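Local structure of beta-galactosidase/beta-glucuronidase (Faecalibacterium prausnitzii L2-6, 6MVF) at residues A[260-264]-A[265-269]; A[166-169]-A[170-174]. The protein binds flavin mononucleotide and, as a family 2 glycoside hydrolase, probably cleaves beta-glucuronides. All blocks are in the same frame, centred on the assembly; numbering follows the deposited sequence.

Overall arrangement
Interaction 2 comes first along the chain and interaction 1 follows later; their centres are about 11 Å apart. Interaction 2 bends the end of strand 163-168 into strand 172-173, which leads to D174 at the flavin. Interaction 1 is the turn of the hairpin formed by strands 254-262 and 265-274. The two meet directly. D268 OD2 probably accepts a hydrogen bond from F173 N at 2.8 Å, and P169 CG packs on F267 O at 3.5 Å. D174 binds the FMN directly, at the flavin N3. The side chain of D268 is about 11 Å from the FMN, so interaction 1 does not reach the flavin itself; its turn meets a second subunit.

Interaction 1. Residues A[260-264]-A[265-269]; sequences LQRNN and EAFDE
E265 pairs with R262 through both backbone groups. R262 N donates to E265 O at 2.8 Å, and E265 N donates back to R262 O. The E265 carboxylate is taken up elsewhere: R551 of the second subunit makes a salt bridge to OE1, and Y307 of that subunit bonds to OE2. Q261 bends at chi2 (81°), which lays its amide over the E265 peptide and lets NE2 reach N263 O at 3.2 Å. With an alanine here, N263 O is likely to lose this donor and a gap to open beside A266, whose CB meets Q261 OE1 at 3.6 Å. These residues form a tight beta hairpin with a type II' turn from R262 to E265. Farther along, the pairing slips by one residue in a classic beta bulge. L260 O accepts a bond from F267 N at 2.7 Å and a weak one from D268 N. L260 N donates to D268 O at 2.9 Å. L260 CB meets D268 CB at 4.0 Å on the face that R262 and E265 share, and the leucine also packs on F173. The F267 ring crosses R262 at a slant. Its CE1 touches R262 CB at 3.7 Å, while CZ comes over one face of the guanidinium, 3.6 Å from NH1, the planes 65° apart. F210 packs edge-to-face with the F267 ring. The D268 carboxylate leads away, to a salt bridge with R25.

Interaction 2. Residues A[166-169]-A[170-174]; sequences ISVP and NAHFD. With FMN (flavin mononucleotide), chain G.
V168 sets one methyl over the imidazole of H172. CG2 lies 3.7 Å from the centroid of the H172 ring and 18° off its normal, a CH-pi contact. The methyl is shifted toward the rim, nearest to CG and ND1. The valine and histidine side chains run roughly perpendicular to each other. H172 holds CG between its backbone N and carbonyl carbon (chi1 66°), which swings the ring back over the bend. There the ring edge carrying ND1 faces P169 O. H172 ND1 donates to P169 O at 2.9 Å, approaching nearly in line with the carbonyl bond, although the oxygen is tilted somewhat from the ring plane. A weak second bond runs from ND1 to N170 O, which also accepts from N205. The imidazole therefore ties together the backbone of the turn between strand 163-168 and strand 172-173. The P169 ring packs its CB and CG near A171 O, and outside the turn it touches M24 and F267. Beyond H172, strand 172-173 pairs with strand 195-204 and carries the chain to the flavin. D174 OD2 accepts a bond from N3 of the FMN at 2.9 Å, with an N-H...O angle of 154°. D174 OD1 accepts from D176 N, which helps to fix the rotation of the carboxylate. The chemistry implies that H172 probably carries a proton on ND1, and that D174 meets the imide N-H of the flavin as an acceptor, consistent with an ionised carboxylate.

Interaction 1. Residues A[260-264]-A[265-269]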
# COMPACT_ATOMS: atom_id res chain seq x y z
N LEU A 260 4.14 24.32 19.53
CA LEU A 260 4.07 24.88 20.87
C LEU A 260 4.90 24.03 21.83
O LEU A 260 4.57 22.86 22.08
CB LEU A 260 2.61 24.98 21.31
CG LEU A 260 2.35 25.74 22.62
CD1 LEU A 260 2.77 27.21 22.53
CD2 LEU A 260 0.89 25.60 23.00
N GLN A 261 5.95 24.62 22.40
CA GLN A 261 7.03 23.90 23.05
C GLN A 261 7.15 24.31 24.51
O GLN A 261 7.13 25.51 24.83
CB GLN A 261 8.37 24.20 22.33
CG GLN A 261 9.61 23.45 22.84
CD GLN A 261 9.72 22.01 22.29
OE1 GLN A 261 8.94 21.58 21.42
NE2 GLN A 261 10.68 21.26 22.81
N ARG A 262 7.30 23.34 25.41
CA ARG A 262 7.73 23.63 26.77
C ARG A 262 8.93 22.76 27.13
O ARG A 262 8.86 21.53 27.00
CB ARG A 262 6.60 23.41 27.78
CG ARG A 262 7.03 23.84 29.17
CD ARG A 262 6.30 23.09 30.22
NE ARG A 262 5.12 23.82 30.65
CZ ARG A 262 4.14 23.28 31.36
NH1 ARG A 262 4.21 21.99 31.69
NH2 ARG A 262 3.09 24.02 31.71
N ASN A 263 10.02 23.38 27.57
CA ASN A 263 11.25 22.64 27.87
C ASN A 263 11.67 21.80 26.67
O ASN A 263 11.88 22.35 25.58
CB ASN A 263 11.06 21.78 29.11
CG ASN A 263 10.83 22.60 30.37
OD1 ASN A 263 9.76 22.54 30.96
ND2 ASN A 263 11.82 23.36 30.79
N ASN A 264 11.77 20.48 26.83
CA ASN A 264 12.13 19.57 25.73
C ASN A 264 10.92 18.76 25.25
O ASN A 264 11.06 17.60 24.83
CB ASN A 264 13.26 18.63 26.15
CG ASN A 264 14.55 19.36 26.41
OD1 ASN A 264 14.64 20.58 26.24
ND2 ASN A 264 15.57 18.63 26.85
N GLU A 265 9.75 19.38 25.25
CA GLU A 265 8.48 18.70 25.00
C GLU A 265 7.63 19.56 24.07
O GLU A 265 7.44 20.75 24.33
CB GLU A 265 7.73 18.49 26.33
CG GLU A 265 7.17 17.13 26.59
CD GLU A 265 6.82 16.93 28.08
OE1 GLU A 265 7.75 16.83 28.91
OE2 GLU A 265 5.61 16.90 28.41
N ALA A 266 7.10 18.97 23.01
CA ALA A 266 6.10 19.66 22.20
C ALA A 266 4.70 19.36 22.74
O ALA A 266 4.33 18.19 22.90
CB ALA A 266 6.21 19.28 20.72
N PHE A 267 3.94 20.41 23.03
CA PHE A 267 2.55 20.23 23.46
C PHE A 267 1.60 20.20 22.28
O PHE A 267 0.69 19.37 22.24
CB PHE A 267 2.14 21.34 24.44
CG PHE A 267 2.55 21.09 25.87
CD1 PHE A 267 3.89 20.83 26.19
CD2 PHE A 267 1.61 21.13 26.89
CE1 PHE A 267 4.27 20.61 27.51
CE2 PHE A 267 1.99 20.91 28.21
CZ PHE A 267 3.31 20.65 28.52
N ASP A 268 1.80 21.09 21.30
CA ASP A 268 0.91 21.16 20.16
C ASP A 268 1.72 21.36 18.88
O ASP A 268 2.85 21.85 18.90
CB ASP A 268 -0.14 22.27 20.34
CG ASP A 268 -1.41 21.98 19.58
OD1 ASP A 268 -1.48 20.93 18.90
OD2 ASP A 268 -2.36 22.79 19.66
N GLU A 269 1.11 20.97 17.75
CA GLU A 269 1.77 21.06 16.45
C GLU A 269 0.72 21.19 15.36
O GLU A 269 -0.17 20.35 15.25
CB GLU A 269 2.64 19.82 16.20
CG GLU A 269 3.29 19.70 14.82
CD GLU A 269 4.08 18.38 14.67
OE1 GLU A 269 5.31 18.37 14.93
OE2 GLU A 269 3.43 17.34 14.31

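Interaction 2. Residues A[166-169]-A[170-174]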
# COMPACT_ATOMS: atom_id res chain seq x y z
N ILE A 166 -11.30 16.30 18.63
CA ILE A 166 -9.94 16.81 18.81
C ILE A 166 -9.61 16.83 20.30
O ILE A 166 -10.33 17.43 21.10
CB ILE A 166 -9.76 18.20 18.18
CG1 ILE A 166 -10.11 18.17 16.69
CG2 ILE A 166 -8.32 18.68 18.39
CD1 ILE A 166 -10.05 19.51 16.00
N SER A 167 -8.51 16.18 20.66
CA SER A 167 -7.98 16.14 22.02
C SER A 167 -6.67 16.92 22.05
O SER A 167 -5.77 16.64 21.25
CB SER A 167 -7.77 14.69 22.46
OG SER A 167 -7.13 14.62 23.71
N VAL A 168 -6.57 17.91 22.93
CA VAL A 168 -5.39 18.77 23.03
C VAL A 168 -5.08 19.05 24.49
O VAL A 168 -5.93 18.87 25.37
CB VAL A 168 -5.57 20.11 22.27
CG1 VAL A 168 -5.59 19.90 20.74
CG2 VAL A 168 -6.81 20.84 22.76
N PRO A 169 -3.84 19.48 24.79
CA PRO A 169 -3.54 19.93 26.15
C PRO A 169 -4.18 21.27 26.43
O PRO A 169 -4.80 21.87 25.53
CB PRO A 169 -2.01 20.05 26.17
CG PRO A 169 -1.53 19.45 24.89
CD PRO A 169 -2.66 19.57 23.92
N ASN A 170 -4.02 21.77 27.66
CA ASN A 170 -4.65 23.03 28.04
C ASN A 170 -4.08 24.20 27.24
O ASN A 170 -4.83 25.08 26.80
CB ASN A 170 -4.49 23.27 29.55
CG ASN A 170 -5.20 24.52 30.02
OD1 ASN A 170 -6.42 24.62 29.92
ND2 ASN A 170 -4.44 25.48 30.52
N ALA A 171 -2.77 24.24 27.05
CA ALA A 171 -2.15 25.19 26.14
C ALA A 171 -2.04 24.52 24.77
O ALA A 171 -1.47 23.44 24.65
CB ALA A 171 -0.78 25.63 26.65
N HIS A 172 -2.60 25.17 23.75
CA HIS A 172 -2.76 24.60 22.42
C HIS A 172 -3.08 25.72 21.45
O HIS A 172 -3.63 26.75 21.84
CB HIS A 172 -3.88 23.54 22.39
CG HIS A 172 -5.25 24.10 22.65
ND1 HIS A 172 -5.85 24.08 23.89
CD2 HIS A 172 -6.15 24.67 21.81
CE1 HIS A 172 -7.05 24.62 23.81
NE2 HIS A 172 -7.26 24.99 22.56
N PHE A 173 -2.75 25.50 20.18
CA PHE A 173 -3.10 26.45 19.13
C PHE A 173 -4.62 26.59 18.98
O PHE A 173 -5.36 25.60 19.07
CB PHE A 173 -2.48 26.04 17.80
CG PHE A 173 -0.97 26.04 17.78
CD1 PHE A 173 -0.26 27.25 17.74
CD2 PHE A 173 -0.26 24.84 17.76
CE1 PHE A 173 1.11 27.26 17.72
CE2 PHE A 173 1.13 24.84 17.71
CZ PHE A 173 1.82 26.05 17.70
N ASP A 174 -5.05 27.82 18.68
CA ASP A 174 -6.45 28.23 18.76
C ASP A 174 -7.33 27.37 17.86
O ASP A 174 -7.10 27.27 16.65
CB ASP A 174 -6.57 29.71 18.38
CG ASP A 174 -7.90 30.34 18.82
OD1 ASP A 174 -8.82 29.62 19.25
OD2 ASP A 174 -8.02 31.59 18.75
N1 FMN G . -7.43 35.43 16.00
C2 FMN G . -7.46 34.39 16.83
O2 FMN G . -7.60 34.55 18.05
N3 FMN G . -7.35 33.15 16.42
C4 FMN G . -7.19 32.82 15.18
O4 FMN G . -7.10 31.67 14.80
C4A FMN G . -7.14 33.88 14.23
N5 FMN G . -7.00 33.56 12.98
C5A FMN G . -6.94 34.49 12.04
C6 FMN G . -6.78 34.12 10.74
C7 FMN G . -6.71 35.05 9.77
C7M FMN G . -6.55 34.63 8.36
C8 FMN G . -6.83 36.46 10.12
C8M FMN G . -6.78 37.50 9.05
C9 FMN G . -6.99 36.83 11.43
C9A FMN G . -7.04 35.90 12.42
N10 FMN G . -7.23 36.26 13.74
C10 FMN G . -7.27 35.25 14.70
C1' FMN G . -7.28 37.69 14.02
C2' FMN G . -8.51 38.38 14.56
O2' FMN G . -9.20 38.69 13.38
C3' FMN G . -8.21 39.71 15.22
O3' FMN G . -6.85 39.76 15.58
C4' FMN G . -8.96 39.96 16.51
O4' FMN G . -8.93 38.74 17.23
C5' FMN G . -10.40 40.46 16.32
O5' FMN G . -11.33 39.40 16.40
P FMN G . -12.84 39.51 15.91
O1P FMN G . -13.52 38.59 16.84
O2P FMN G . -13.19 40.97 16.06
O3P FMN G . -12.94 39.10 14.48